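PDB 3RRK: V-type ATPase 116 kDa subunit from Meiothermus ruber, which probably forms part of a rotary proton-transporting ATPase, this piece being the cytoplasmic N-terminal domain of subunit I, a homolog of subunit a. Local coordinates for residues Ala97-Ala108 and Leu252-Leu263. Numbering follows the deposited sequence.
Sequences AEAVLRPVASRA and LSRESGEALIAL
Val104 meets the helix 252-263 with both of its methyl groups. CG1, anti to the backbone N (chi1 171°), runs tip to tip against Leu260, 3.8 Å from its CD2, while CG2 touches the OG of Ser256 at 3.5 Å, a small side chain that leaves the valine methyl close to helix 252-263. The same Leu260 CD2 meets Leu101 CD1, the two leucines crossing at about a right angle. Toward the N-terminal end of 97-108, Leu263 packs its CD2 3.6 Å from Ala97 CB, the one side-chain carbon of that residue, so the leucine branch lies close to the helix backbone, and turns CD1 toward Val100. At the other end Leu252 divides its branches: CD2 sits 3.8 Å from Ala108 CB, and CD1 lies beneath one face of the Arg107 guanidinium, 3.0 Å from its plane and offset toward the rim. Glu255, its chain extended beyond CG, approaches the edge of that group; a weak, fairly straight bond of 3.4 Å joins Arg107 NH2 to Glu255 OE1 as part of a salt bridge, with the two planes 66° apart.

Further out, Leu101 and Ala105 also touch helix 56-79, and Phe90 packs on both Ala97 and Leu263. The segments, whose axes come within 10.8 Å and whose chain directions differ by 129°, belong to 94-138, which starts near this contact and runs toward one sheet-bearing end, and to 224-281, which spans between the two. Aliphatic packing therefore does most of the joining, and the long salt bridge probably adds only modest electrostatic attraction.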
loop_
_atom_site.group_PDB
_atom_site.type_symbol
_atom_site.label_atom_id
_atom_site.label_comp_id
_atom_site.label_asym_id
_atom_site.label_seq_id
_atom_site.Cartn_x
_atom_site.Cartn_y
_atom_site.Cartn_z
ATOM N N ALA A 97 2.410 15.644 -18.799
ATOM C CA ALA A 97 2.582 15.011 -17.479
ATOM C C ALA A 97 2.032 13.594 -17.462
ATOM O O ALA A 97 2.672 12.646 -16.992
ATOM C CB ALA A 97 1.909 15.835 -16.368
ATOM N N GLU A 98 0.818 13.464 -17.960
ATOM C CA GLU A 98 0.180 12.185 -17.994
ATOM C C GLU A 98 0.964 11.199 -18.899
ATOM O O GLU A 98 1.068 10.001 -18.597
ATOM C CB GLU A 98 -1.232 12.359 -18.523
ATOM C CG GLU A 98 -2.251 12.955 -17.581
ATOM C CD GLU A 98 -3.538 13.277 -18.356
ATOM O OE1 GLU A 98 -3.440 13.589 -19.571
ATOM O OE2 GLU A 98 -4.636 13.196 -17.775
ATOM N N ALA A 99 1.509 11.705 -20.007
ATOM C CA ALA A 99 2.189 10.854 -20.995
ATOM C C ALA A 99 3.517 10.359 -20.453
ATOM O O ALA A 99 3.965 9.264 -20.792
ATOM C CB ALA A 99 2.391 11.596 -22.321
ATOM N N VAL A 100 4.138 11.180 -19.613
ATOM C CA VAL A 100 5.411 10.858 -18.978
ATOM C C VAL A 100 5.249 9.848 -17.840
ATOM O O VAL A 100 6.156 9.075 -17.556
ATOM C CB VAL A 100 6.108 12.157 -18.451
ATOM C CG1 VAL A 100 7.313 11.848 -17.546
ATOM C CG2 VAL A 100 6.526 13.016 -19.622
ATOM N N LEU A 101 4.078 9.837 -17.221
ATOM C CA LEU A 101 3.870 9.101 -15.984
ATOM C C LEU A 101 3.244 7.713 -16.147
ATOM O O LEU A 101 3.524 6.827 -15.346
ATOM C CB LEU A 101 3.022 9.943 -15.025
ATOM C CG LEU A 101 2.586 9.322 -13.695
ATOM C CD1 LEU A 101 3.812 9.069 -12.807
ATOM C CD2 LEU A 101 1.570 10.248 -12.975
ATOM N N ARG A 102 2.408 7.522 -17.161
ATOM C CA ARG A 102 1.717 6.241 -17.320
ATOM C C ARG A 102 2.659 5.041 -17.376
ATOM O O ARG A 102 2.483 4.077 -16.636
ATOM C CB ARG A 102 0.797 6.249 -18.541
ATOM C CG ARG A 102 -0.660 6.398 -18.190
ATOM C CD ARG A 102 -1.324 5.059 -17.956
ATOM N NE ARG A 102 -0.600 4.203 -17.018
ATOM C CZ ARG A 102 -0.884 4.086 -15.724
ATOM N NH1 ARG A 102 -0.166 3.269 -14.971
ATOM N NH2 ARG A 102 -1.873 4.785 -15.177
ATOM N N PRO A 103 3.667 5.094 -18.251
ATOM C CA PRO A 103 4.573 3.956 -18.373
ATOM C C PRO A 103 5.305 3.701 -17.065
ATOM O O PRO A 103 5.476 2.549 -16.659
ATOM C CB PRO A 103 5.575 4.426 -19.434
ATOM C CG PRO A 103 4.897 5.543 -20.145
ATOM C CD PRO A 103 4.071 6.213 -19.116
ATOM N N VAL A 104 5.753 4.780 -16.433
ATOM C CA VAL A 104 6.469 4.708 -15.177
ATOM C C VAL A 104 5.600 4.156 -14.044
ATOM O O VAL A 104 6.035 3.316 -13.269
ATOM C CB VAL A 104 6.986 6.107 -14.774
ATOM C CG1 VAL A 104 7.543 6.084 -13.357
ATOM C CG2 VAL A 104 8.030 6.579 -15.771
ATOM N N ALA A 105 4.374 4.641 -13.943
ATOM C CA ALA A 105 3.461 4.159 -12.920
ATOM C C ALA A 105 3.095 2.670 -13.106
ATOM O O ALA A 105 2.987 1.917 -12.134
ATOM C CB ALA A 105 2.216 5.024 -12.884
ATOM N N SER A 106 2.904 2.252 -14.354
ATOM C CA SER A 106 2.628 0.852 -14.642
ATOM C C SER A 106 3.811 -0.048 -14.278
ATOM O O SER A 106 3.639 -1.109 -13.688
ATOM C CB SER A 106 2.253 0.671 -16.104
ATOM O OG SER A 106 0.920 1.081 -16.302
ATOM N N ARG A 107 5.012 0.375 -14.626
ATOM C CA ARG A 107 6.179 -0.414 -14.289
ATOM C C ARG A 107 6.366 -0.473 -12.795
ATOM O O ARG A 107 6.705 -1.514 -12.253
ATOM C CB ARG A 107 7.435 0.129 -14.955
ATOM C CG ARG A 107 7.746 -0.518 -16.292
ATOM C CD ARG A 107 8.774 0.301 -17.055
ATOM N NE ARG A 107 10.102 0.264 -16.441
ATOM C CZ ARG A 107 10.950 1.295 -16.417
ATOM N NH1 ARG A 107 10.601 2.469 -16.951
ATOM N NH2 ARG A 107 12.147 1.160 -15.848
ATOM N N ALA A 108 6.134 0.637 -12.113
ATOM C CA ALA A 108 6.377 0.641 -10.685
ATOM C C ALA A 108 5.339 -0.262 -10.049
ATOM O O ALA A 108 5.635 -1.018 -9.121
ATOM C CB ALA A 108 6.326 2.065 -10.099
ATOM N N LEU A 252 14.590 2.215 -12.297
ATOM C CA LEU A 252 13.443 3.097 -12.454
ATOM C C LEU A 252 13.627 4.375 -11.616
ATOM O O LEU A 252 13.227 5.464 -12.024
ATOM C CB LEU A 252 12.152 2.369 -12.092
ATOM C CG LEU A 252 10.853 3.131 -12.356
ATOM C CD1 LEU A 252 10.755 3.481 -13.814
ATOM C CD2 LEU A 252 9.629 2.338 -11.922
ATOM N N SER A 253 14.247 4.229 -10.450
ATOM C CA SER A 253 14.554 5.365 -9.604
ATOM C C SER A 253 15.537 6.331 -10.292
ATOM O O SER A 253 15.307 7.539 -10.382
ATOM C CB SER A 253 15.150 4.886 -8.291
ATOM O OG SER A 253 15.163 5.936 -7.342
ATOM N N ARG A 254 16.639 5.795 -10.783
ATOM C CA ARG A 254 17.618 6.627 -11.452
ATOM C C ARG A 254 17.034 7.304 -12.692
ATOM O O ARG A 254 17.307 8.465 -12.959
ATOM C CB ARG A 254 18.857 5.807 -11.810
ATOM C CG ARG A 254 19.579 5.232 -10.604
ATOM C CD ARG A 254 20.959 4.688 -10.972
ATOM N NE ARG A 254 20.853 3.579 -11.914
ATOM C CZ ARG A 254 20.763 2.300 -11.562
ATOM N NH1 ARG A 254 20.778 1.961 -10.281
ATOM N NH2 ARG A 254 20.661 1.361 -12.494
ATOM N N GLU A 255 16.217 6.587 -13.448
ATOM C CA GLU A 255 15.708 7.141 -14.692
ATOM C C GLU A 255 14.598 8.153 -14.460
ATOM O O GLU A 255 14.438 9.102 -15.222
ATOM C CB GLU A 255 15.175 6.026 -15.584
ATOM C CG GLU A 255 16.221 5.067 -16.115
ATOM C CD GLU A 255 15.596 3.874 -16.832
ATOM O OE1 GLU A 255 14.378 3.617 -16.622
ATOM O OE2 GLU A 255 16.328 3.205 -17.603
ATOM N N SER A 256 13.825 7.945 -13.404
ATOM C CA SER A 256 12.548 8.632 -13.284
ATOM C C SER A 256 12.197 9.193 -11.899
ATOM O O SER A 256 11.166 9.850 -11.747
ATOM C CB SER A 256 11.419 7.698 -13.759
ATOM O OG SER A 256 11.313 7.707 -15.165
ATOM N N GLY A 257 13.022 8.917 -10.895
ATOM C CA GLY A 257 12.754 9.400 -9.548
ATOM C C GLY A 257 12.501 10.906 -9.474
ATOM O O GLY A 257 11.497 11.357 -8.915
ATOM N N GLU A 258 13.406 11.685 -10.058
ATOM C CA GLU A 258 13.291 13.133 -10.021
ATOM C C GLU A 258 12.055 13.659 -10.765
ATOM O O GLU A 258 11.386 14.581 -10.295
ATOM C CB GLU A 258 14.582 13.796 -10.538
ATOM C CG GLU A 258 14.501 15.297 -10.645
ATOM C CD GLU A 258 15.677 15.890 -11.407
ATOM O OE1 GLU A 258 16.257 15.162 -12.251
ATOM O OE2 GLU A 258 16.018 17.077 -11.167
ATOM N N ALA A 259 11.757 13.081 -11.925
ATOM C CA ALA A 259 10.588 13.502 -12.693
ATOM C C ALA A 259 9.308 13.265 -11.906
ATOM O O ALA A 259 8.365 14.067 -11.960
ATOM C CB ALA A 259 10.534 12.794 -14.023
ATOM N N LEU A 260 9.285 12.175 -11.151
ATOM C CA LEU A 260 8.065 11.803 -10.449
ATOM C C LEU A 260 7.769 12.884 -9.452
ATOM O O LEU A 260 6.662 13.398 -9.387
ATOM C CB LEU A 260 8.213 10.444 -9.761
ATOM C CG LEU A 260 8.035 9.198 -10.654
ATOM C CD1 LEU A 260 8.588 7.945 -9.992
ATOM C CD2 LEU A 260 6.596 8.972 -11.014
ATOM N N ILE A 261 8.802 13.244 -8.702
ATOM C CA ILE A 261 8.742 14.293 -7.698
ATOM C C ILE A 261 8.247 15.608 -8.288
ATOM O O ILE A 261 7.356 16.245 -7.736
ATOM C CB ILE A 261 10.122 14.471 -7.030
ATOM C CG1 ILE A 261 10.278 13.473 -5.885
ATOM C CG2 ILE A 261 10.297 15.873 -6.480
ATOM C CD1 ILE A 261 11.660 13.472 -5.282
ATOM N N ALA A 262 8.815 16.015 -9.415
ATOM C CA ALA A 262 8.366 17.237 -10.082
ATOM C C ALA A 262 6.916 17.155 -10.582
ATOM O O ALA A 262 6.240 18.173 -10.687
ATOM C CB ALA A 262 9.276 17.555 -11.225
ATOM N N LEU A 263 6.467 15.948 -10.937
ATOM C CA LEU A 263 5.091 15.727 -11.371
ATOM C C LEU A 263 4.162 15.835 -10.175
ATOM O O LEU A 263 3.122 16.491 -10.222
ATOM C CB LEU A 263 4.947 14.330 -11.995
ATOM C CG LEU A 263 5.618 14.195 -13.365
ATOM C CD1 LEU A 263 6.048 12.753 -13.659
ATOM C CD2 LEU A 263 4.738 14.785 -14.469
#